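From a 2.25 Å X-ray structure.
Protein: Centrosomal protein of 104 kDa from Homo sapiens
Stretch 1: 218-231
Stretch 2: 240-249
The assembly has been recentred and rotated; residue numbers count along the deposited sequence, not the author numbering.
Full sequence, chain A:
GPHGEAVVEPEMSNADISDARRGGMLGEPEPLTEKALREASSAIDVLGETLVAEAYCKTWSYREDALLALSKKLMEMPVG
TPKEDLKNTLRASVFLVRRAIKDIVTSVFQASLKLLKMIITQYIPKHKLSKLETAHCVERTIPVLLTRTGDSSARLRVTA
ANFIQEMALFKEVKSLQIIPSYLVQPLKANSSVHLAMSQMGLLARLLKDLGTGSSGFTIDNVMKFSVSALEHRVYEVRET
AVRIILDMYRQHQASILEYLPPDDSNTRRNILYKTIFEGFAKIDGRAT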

# COMPACT_ATOMS: atom_id res chain seq x y z
N THR A 218 15.95 5.10 1.97
CA THR A 218 17.24 5.69 2.29
C THR A 218 17.64 5.25 3.71
O THR A 218 16.78 4.96 4.54
CB THR A 218 17.19 7.23 2.20
OG1 THR A 218 16.32 7.75 3.22
CG2 THR A 218 16.69 7.70 0.83
N ILE A 219 18.94 5.18 3.99
CA ILE A 219 19.43 4.95 5.35
C ILE A 219 18.69 5.91 6.29
O ILE A 219 18.29 5.51 7.37
CB ILE A 219 20.97 5.15 5.43
CG1 ILE A 219 21.72 4.02 4.70
CG2 ILE A 219 21.43 5.18 6.88
CD1 ILE A 219 23.14 4.39 4.29
N ASP A 220 18.50 7.16 5.85
CA ASP A 220 17.82 8.18 6.65
C ASP A 220 16.39 7.80 7.07
O ASP A 220 16.11 7.69 8.26
CB ASP A 220 17.83 9.54 5.93
CG ASP A 220 17.42 10.69 6.84
OD1 ASP A 220 18.09 10.90 7.87
OD2 ASP A 220 16.43 11.38 6.53
N ASN A 221 15.49 7.56 6.10
CA ASN A 221 14.08 7.24 6.44
C ASN A 221 13.87 5.84 7.05
O ASN A 221 13.01 5.67 7.91
CB ASN A 221 13.11 7.52 5.27
CG ASN A 221 13.39 6.71 4.02
OD1 ASN A 221 13.96 5.61 4.07
ND2 ASN A 221 12.99 7.24 2.87
N VAL A 222 14.68 4.87 6.66
CA VAL A 222 14.63 3.52 7.26
C VAL A 222 15.01 3.53 8.75
O VAL A 222 14.31 2.94 9.59
CB VAL A 222 15.53 2.52 6.48
CG1 VAL A 222 15.71 1.20 7.22
CG2 VAL A 222 14.98 2.27 5.07
N MSE A 223 16.12 4.17 9.08
CA MSE A 223 16.62 4.22 10.47
C MSE A 223 15.75 5.08 11.34
O MSE A 223 15.46 4.73 12.48
CB MSE A 223 18.06 4.75 10.52
CG MSE A 223 19.07 3.79 9.88
SE MSE A 223 19.20 2.07 10.85
CE MSE A 223 19.23 2.72 12.70
N LYS A 224 15.32 6.23 10.80
CA LYS A 224 14.34 7.11 11.44
C LYS A 224 13.10 6.31 11.87
O LYS A 224 12.65 6.44 13.00
CB LYS A 224 13.98 8.25 10.48
CG LYS A 224 12.89 9.26 10.85
CD LYS A 224 12.61 9.54 12.30
CE LYS A 224 11.69 10.74 12.48
NZ LYS A 224 11.01 10.74 13.80
N PHE A 225 12.58 5.48 10.96
CA PHE A 225 11.43 4.59 11.25
C PHE A 225 11.74 3.53 12.31
O PHE A 225 10.98 3.35 13.27
CB PHE A 225 10.96 3.90 9.94
CG PHE A 225 9.87 2.87 10.15
CD1 PHE A 225 8.55 3.27 10.32
CD2 PHE A 225 10.16 1.50 10.16
CE1 PHE A 225 7.55 2.32 10.51
CE2 PHE A 225 9.16 0.56 10.35
CZ PHE A 225 7.85 0.97 10.52
N SER A 226 12.86 2.83 12.13
CA SER A 226 13.22 1.72 13.01
C SER A 226 13.48 2.16 14.45
O SER A 226 12.99 1.53 15.40
CB SER A 226 14.44 0.99 12.47
OG SER A 226 14.17 0.43 11.20
N VAL A 227 14.24 3.24 14.61
CA VAL A 227 14.55 3.80 15.94
C VAL A 227 13.27 4.29 16.64
O VAL A 227 13.12 4.11 17.85
CB VAL A 227 15.63 4.92 15.87
CG1 VAL A 227 15.79 5.65 17.20
CG2 VAL A 227 16.98 4.35 15.43
N SER A 228 12.36 4.90 15.89
CA SER A 228 11.06 5.31 16.43
C SER A 228 10.22 4.11 16.92
O SER A 228 9.54 4.20 17.94
CB SER A 228 10.28 6.09 15.38
OG SER A 228 9.07 6.60 15.93
N ALA A 229 10.29 3.00 16.18
CA ALA A 229 9.58 1.77 16.54
C ALA A 229 10.07 1.11 17.84
O ALA A 229 9.31 0.37 18.47
CB ALA A 229 9.66 0.77 15.39
N LEU A 230 11.31 1.38 18.24
CA LEU A 230 11.84 0.89 19.53
C LEU A 230 11.08 1.40 20.76
O LEU A 230 11.22 0.83 21.84
CB LEU A 230 13.34 1.20 19.68
CG LEU A 230 14.29 0.49 18.72
CD1 LEU A 230 15.68 1.10 18.80
CD2 LEU A 230 14.36 -1.00 19.03
N GLU A 231 10.29 2.47 20.62
CA GLU A 231 9.42 2.96 21.71
C GLU A 231 7.96 2.45 21.65
O GLU A 231 7.13 2.88 22.45
CB GLU A 231 9.47 4.49 21.76
CG GLU A 231 8.84 5.17 22.99
CD GLU A 231 9.25 4.64 24.38
OE1 GLU A 231 10.15 3.76 24.53
OE2 GLU A 231 8.64 5.15 25.34
N THR A 240 11.21 -6.60 16.38
CA THR A 240 11.43 -6.57 14.92
C THR A 240 12.27 -5.35 14.51
O THR A 240 13.07 -5.43 13.57
CB THR A 240 10.11 -6.57 14.11
OG1 THR A 240 9.18 -7.52 14.67
CG2 THR A 240 10.36 -6.93 12.63
N ALA A 241 12.09 -4.23 15.19
CA ALA A 241 12.92 -3.03 14.97
C ALA A 241 14.40 -3.33 15.21
O ALA A 241 15.27 -2.90 14.42
CB ALA A 241 12.46 -1.89 15.86
N VAL A 242 14.68 -4.07 16.28
CA VAL A 242 16.05 -4.52 16.59
C VAL A 242 16.60 -5.31 15.40
O VAL A 242 17.69 -5.01 14.92
CB VAL A 242 16.09 -5.35 17.90
CG1 VAL A 242 17.42 -6.08 18.06
CG2 VAL A 242 15.81 -4.47 19.11
N ARG A 243 15.84 -6.29 14.92
CA ARG A 243 16.24 -7.13 13.78
C ARG A 243 16.55 -6.35 12.49
O ARG A 243 17.49 -6.70 11.78
CB ARG A 243 15.18 -8.21 13.49
CG ARG A 243 15.10 -9.31 14.54
CD ARG A 243 13.85 -10.17 14.38
NE ARG A 243 13.87 -10.95 13.13
CZ ARG A 243 12.87 -11.01 12.26
NH1 ARG A 243 11.74 -10.34 12.47
NH2 ARG A 243 12.99 -11.74 11.15
N ILE A 244 15.78 -5.29 12.21
CA ILE A 244 16.03 -4.43 11.04
C ILE A 244 17.29 -3.58 11.21
O ILE A 244 18.07 -3.42 10.27
CB ILE A 244 14.82 -3.52 10.70
CG1 ILE A 244 13.62 -4.39 10.31
CG2 ILE A 244 15.17 -2.56 9.56
CD1 ILE A 244 12.35 -3.61 10.04
N ILE A 245 17.47 -3.03 12.41
CA ILE A 245 18.68 -2.24 12.72
C ILE A 245 19.95 -3.09 12.55
O ILE A 245 20.93 -2.61 11.97
CB ILE A 245 18.60 -1.62 14.14
CG1 ILE A 245 17.53 -0.53 14.18
CG2 ILE A 245 19.94 -1.02 14.56
CD1 ILE A 245 17.01 -0.22 15.56
N LEU A 246 19.92 -4.34 13.04
CA LEU A 246 21.06 -5.26 12.88
C LEU A 246 21.33 -5.59 11.41
O LEU A 246 22.48 -5.65 10.99
CB LEU A 246 20.85 -6.55 13.69
CG LEU A 246 20.78 -6.44 15.22
CD1 LEU A 246 20.45 -7.79 15.84
CD2 LEU A 246 22.06 -5.90 15.82
N ASP A 247 20.27 -5.80 10.62
CA ASP A 247 20.39 -6.02 9.16
C ASP A 247 21.01 -4.82 8.44
O ASP A 247 21.79 -5.00 7.50
CB ASP A 247 19.04 -6.37 8.52
CG ASP A 247 18.60 -7.81 8.79
OD1 ASP A 247 19.39 -8.63 9.31
OD2 ASP A 247 17.44 -8.14 8.46
N MSE A 248 20.65 -3.61 8.87
CA MSE A 248 21.21 -2.38 8.28
C MSE A 248 22.66 -2.19 8.63
O MSE A 248 23.41 -1.59 7.86
CB MSE A 248 20.41 -1.16 8.71
CG MSE A 248 19.00 -1.16 8.10
SE MSE A 248 19.04 -0.69 6.19
CE MSE A 248 19.33 1.25 6.41
N TYR A 249 23.07 -2.69 9.80
CA TYR A 249 24.47 -2.67 10.22
C TYR A 249 25.34 -3.64 9.40
O TYR A 249 26.47 -3.29 9.05
CB TYR A 249 24.60 -2.97 11.71
CG TYR A 249 25.99 -2.72 12.26
CD1 TYR A 249 26.47 -1.42 12.40
CD2 TYR A 249 26.82 -3.77 12.64
CE1 TYR A 249 27.75 -1.18 12.89
CE2 TYR A 249 28.09 -3.54 13.14
CZ TYR A 249 28.56 -2.24 13.26
OH TYR A 249 29.82 -2.00 13.74

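Helical hairpins show how small residues let two helices close together at one end while larger side chains fill the wider gap at the other. In this example from the human centrosomal protein, two helices run roughly antiparallel, at 147° between their N-to-C directions. Their axes approach to 8.7 Å, and no hydrogen bond crosses between them; 497 Å² of surface is buried, largely by apolar contact.

Stretch 1 opens with a capping box. Thr-218 OG1 accepts from Asn-221 N at 3.0 Å, while Thr-218 N donates to Asn-221 OD1 at 2.9 Å, so each side chain accepts from the other residue's backbone amide. Here the helices stand apart, with Ile-219 CA and Met-248 CA 8.1 Å from each other, and the long selenomethionine side chain of Met-248 fills the space. Met-248 CE lies 3.9 Å from Ile-219 CA and 3.7 Å from Val-222 CG1. One turn after Ile-219, Met-223, also selenomethionine, sets its SE 4.1 Å from Met-248 CB and its CE 4.0 Å from Ile-245 CG1.

The spacing narrows at Ser-226, whose CA is only 5.1 Å from Ala-241 CA. Both residues are small and point their CA-to-CB bonds toward the other helix, and Ala-241 CB rests 3.5 Å from Ser-226 O. The serine hydroxyl turns back on its own helix, donating from Ser-226 OG to Val-222 O at 3.0 Å. Ser-226 OG, its proton used locally, lies 3.6 Å from Ile-244 CG2, and Ser-226 CB is 3.8 Å from Ile-245 CG1.

Ala-229 continues the close packing, its CB 3.9 Å from Ala-241 CB. Leu-230 then reaches across with both methyls: CD2 sits 3.8 Å from Val-242 CG2, and CD1 meets Ile-245 CD1 at 3.7 Å.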